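Local coordinates for protein predicted phosphatase, HAD family (Clostridium acetobutylicum, PDB 3MC1) that is a predicted HAD-family phosphatase, probably a metal-dependent hydrolase that removes phosphate groups from a substrate not yet identified, at residues N5-D10 with I163-R168. Residues are numbered along the deposited sequence; the frame is centred on the assembly and turned at random.
With NA (sodium ion), chain C.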
loop_
_atom_site.group_PDB
_atom_site.type_symbol
_atom_site.label_atom_id
_atom_site.label_comp_id
_atom_site.label_asym_id
_atom_site.label_seq_id
_atom_site.Cartn_x
_atom_site.Cartn_y
_atom_site.Cartn_z
ATOM N N ASN A 5 -20.091 -3.720 -3.183
ATOM C CA ASN A 5 -20.130 -2.915 -1.966
ATOM C C ASN A 5 -18.806 -2.593 -1.284
ATOM O O ASN A 5 -18.755 -1.718 -0.420
ATOM C CB ASN A 5 -21.036 -3.605 -0.943
ATOM C CG ASN A 5 -22.478 -3.683 -1.400
ATOM O OD1 ASN A 5 -23.172 -2.669 -1.477
ATOM N ND2 ASN A 5 -22.935 -4.889 -1.713
ATOM N N TYR A 6 -17.742 -3.287 -1.662
ATOM C CA TYR A 6 -16.456 -3.068 -1.011
ATOM C C TYR A 6 -15.360 -2.525 -1.903
ATOM O O TYR A 6 -15.241 -2.897 -3.070
ATOM C CB TYR A 6 -15.986 -4.370 -0.373
ATOM C CG TYR A 6 -16.801 -4.802 0.821
ATOM C CD1 TYR A 6 -16.412 -4.458 2.118
ATOM C CD2 TYR A 6 -17.943 -5.587 0.659
ATOM C CE1 TYR A 6 -17.139 -4.896 3.231
ATOM C CE2 TYR A 6 -18.676 -6.027 1.760
ATOM C CZ TYR A 6 -18.267 -5.682 3.041
ATOM O OH TYR A 6 -18.979 -6.139 4.127
ATOM N N VAL A 7 -14.562 -1.632 -1.330
ATOM C CA VAL A 7 -13.453 -1.024 -2.036
ATOM C C VAL A 7 -12.214 -1.152 -1.135
ATOM O O VAL A 7 -12.157 -0.553 -0.059
ATOM C CB VAL A 7 -13.715 0.473 -2.311
ATOM C CG1 VAL A 7 -12.559 1.054 -3.110
ATOM C CG2 VAL A 7 -15.051 0.675 -3.072
ATOM N N LEU A 8 -11.249 -1.961 -1.567
ATOM C CA LEU A 8 -9.996 -2.145 -0.827
ATOM C C LEU A 8 -8.933 -1.204 -1.408
ATOM O O LEU A 8 -8.839 -1.030 -2.619
ATOM C CB LEU A 8 -9.519 -3.599 -0.925
ATOM C CG LEU A 8 -10.144 -4.614 0.046
ATOM C CD1 LEU A 8 -11.653 -4.713 -0.178
ATOM C CD2 LEU A 8 -9.474 -5.983 -0.134
ATOM N N PHE A 9 -8.143 -0.596 -0.527
ATOM C CA PHE A 9 -7.100 0.349 -0.918
ATOM C C PHE A 9 -5.765 -0.053 -0.310
ATOM O O PHE A 9 -5.717 -0.543 0.824
ATOM C CB PHE A 9 -7.378 1.752 -0.356
ATOM C CG PHE A 9 -8.601 2.445 -0.921
ATOM C CD1 PHE A 9 -8.482 3.342 -1.977
ATOM C CD2 PHE A 9 -9.852 2.264 -0.333
ATOM C CE1 PHE A 9 -9.600 4.064 -2.435
ATOM C CE2 PHE A 9 -10.969 2.971 -0.780
ATOM C CZ PHE A 9 -10.844 3.875 -1.830
ATOM N N ASP A 10 -4.684 0.163 -1.050
ATOM C CA ASP A 10 -3.371 -0.074 -0.466
ATOM C C ASP A 10 -3.149 1.252 0.265
ATOM O O ASP A 10 -3.948 2.183 0.105
ATOM C CB ASP A 10 -2.297 -0.283 -1.529
ATOM C CG ASP A 10 -0.932 -0.561 -0.917
ATOM O OD1 ASP A 10 -0.876 -1.257 0.126
ATOM O OD2 ASP A 10 0.081 -0.083 -1.471
ATOM N N ILE A 163 -13.403 -4.495 -5.160
ATOM C CA ILE A 163 -12.352 -4.155 -6.107
ATOM C C ILE A 163 -11.113 -3.747 -5.297
ATOM O O ILE A 163 -11.218 -3.399 -4.119
ATOM C CB ILE A 163 -12.761 -2.978 -7.013
ATOM C CG1 ILE A 163 -12.988 -1.722 -6.167
ATOM C CG2 ILE A 163 -14.042 -3.332 -7.789
ATOM C CD1 ILE A 163 -13.074 -0.433 -6.993
HETATM N N MSE A 164 -9.948 -3.785 -5.932
HETATM C CA MSE A 164 -8.696 -3.420 -5.269
HETATM C C MSE A 164 -8.078 -2.199 -5.944
HETATM O O MSE A 164 -7.966 -2.153 -7.164
HETATM C CB MSE A 164 -7.724 -4.603 -5.326
HETATM C CG MSE A 164 -6.347 -4.328 -4.748
HETATM SE SE MSE A 164 -6.386 -3.930 -2.854
HETATM C CE MSE A 164 -4.599 -3.164 -2.676
ATOM N N ILE A 165 -7.702 -1.201 -5.148
ATOM C CA ILE A 165 -7.077 0.009 -5.676
ATOM C C ILE A 165 -5.618 0.046 -5.202
ATOM O O ILE A 165 -5.355 -0.040 -3.996
ATOM C CB ILE A 165 -7.789 1.301 -5.174
ATOM C CG1 ILE A 165 -9.176 1.476 -5.830
ATOM C CG2 ILE A 165 -6.970 2.520 -5.587
ATOM C CD1 ILE A 165 -10.045 0.279 -5.811
ATOM N N GLY A 166 -4.683 0.175 -6.145
ATOM C CA GLY A 166 -3.269 0.210 -5.797
ATOM C C GLY A 166 -2.452 0.943 -6.854
ATOM O O GLY A 166 -2.971 1.244 -7.933
ATOM N N ASP A 167 -1.178 1.214 -6.556
ATOM C CA ASP A 167 -0.298 1.934 -7.476
ATOM C C ASP A 167 0.813 1.087 -8.098
ATOM O O ASP A 167 1.482 1.532 -9.037
ATOM C CB ASP A 167 0.332 3.145 -6.757
ATOM C CG ASP A 167 1.183 2.746 -5.552
ATOM O OD1 ASP A 167 0.697 1.969 -4.692
ATOM O OD2 ASP A 167 2.346 3.220 -5.458
ATOM N N ARG A 168 0.993 -0.137 -7.599
ATOM C CA ARG A 168 2.055 -1.009 -8.094
ATOM C C ARG A 168 1.546 -2.324 -8.692
ATOM O O ARG A 168 0.407 -2.733 -8.466
ATOM C CB ARG A 168 3.036 -1.327 -6.955
ATOM C CG ARG A 168 3.615 -0.108 -6.225
ATOM C CD ARG A 168 4.512 0.726 -7.123
ATOM N NE ARG A 168 5.661 -0.030 -7.621
ATOM C CZ ARG A 168 6.741 -0.328 -6.905
ATOM N NH1 ARG A 168 6.841 0.070 -5.641
ATOM N NH2 ARG A 168 7.721 -1.038 -7.449
HETATM NA NA NA C . 1.356 1.072 -2.695
HETATM O O HOH W 1 3.416 2.117 -3.243
HETATM O O HOH W 2 1.803 -0.983 -3.375
#
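A sodium ion joins the carboxylates of Asp10 and Asp167: Asp10 OD2 binds it at 2.1 Å and Asp167 OD1 at 2.3 Å. The backbone O of Asp12 and two waters complete the ligand set. The two carboxylate planes are nearly coplanar, 16° apart; Asp10 OD2 and Asp167 OD1 stand 3.9 Å from each other, and the cation probably offsets their repulsion. Asp10 CG lies anti to the backbone N, reaching forward beyond the strand end. Its second oxygen, OD1, is hydrogen-bonded to Thr109 OG1, while Asp167 OD2 accepts bonds from the Phe189 amide and a metal-bound water, which should restrict the rotation of both carboxylates. Behind the site, strands 6-9 and 163-166 run parallel. Their amides alternate across the seam: Ile163 N to Tyr6 O, Leu8 N to Ile163 O (2.9 Å), Ile165 N to Leu8 O (2.8 Å) and Asp10 N to Ile165 O. On one face of the sheet Val7 CG1 meets Ile165 CD1 at 3.8 Å, and the Phe9 ring sets CD1 obliquely against Ile165 CB. On the other, a bend at chi2 (63°) sets the SE of Met164, a selenomethionine, 3.7 Å from Leu8 CB, and chi3, extended at -165°, carries CE on toward Asp10 N and CB. Paired central strands of a Rossmann-like sheet with acidic residues at their C-terminal ends characterise the HAD fold; Asp10 starts a DxDx(T/V) pattern consistent with that family's active site, where sodium probably occupies the place of the usual magnesium ion.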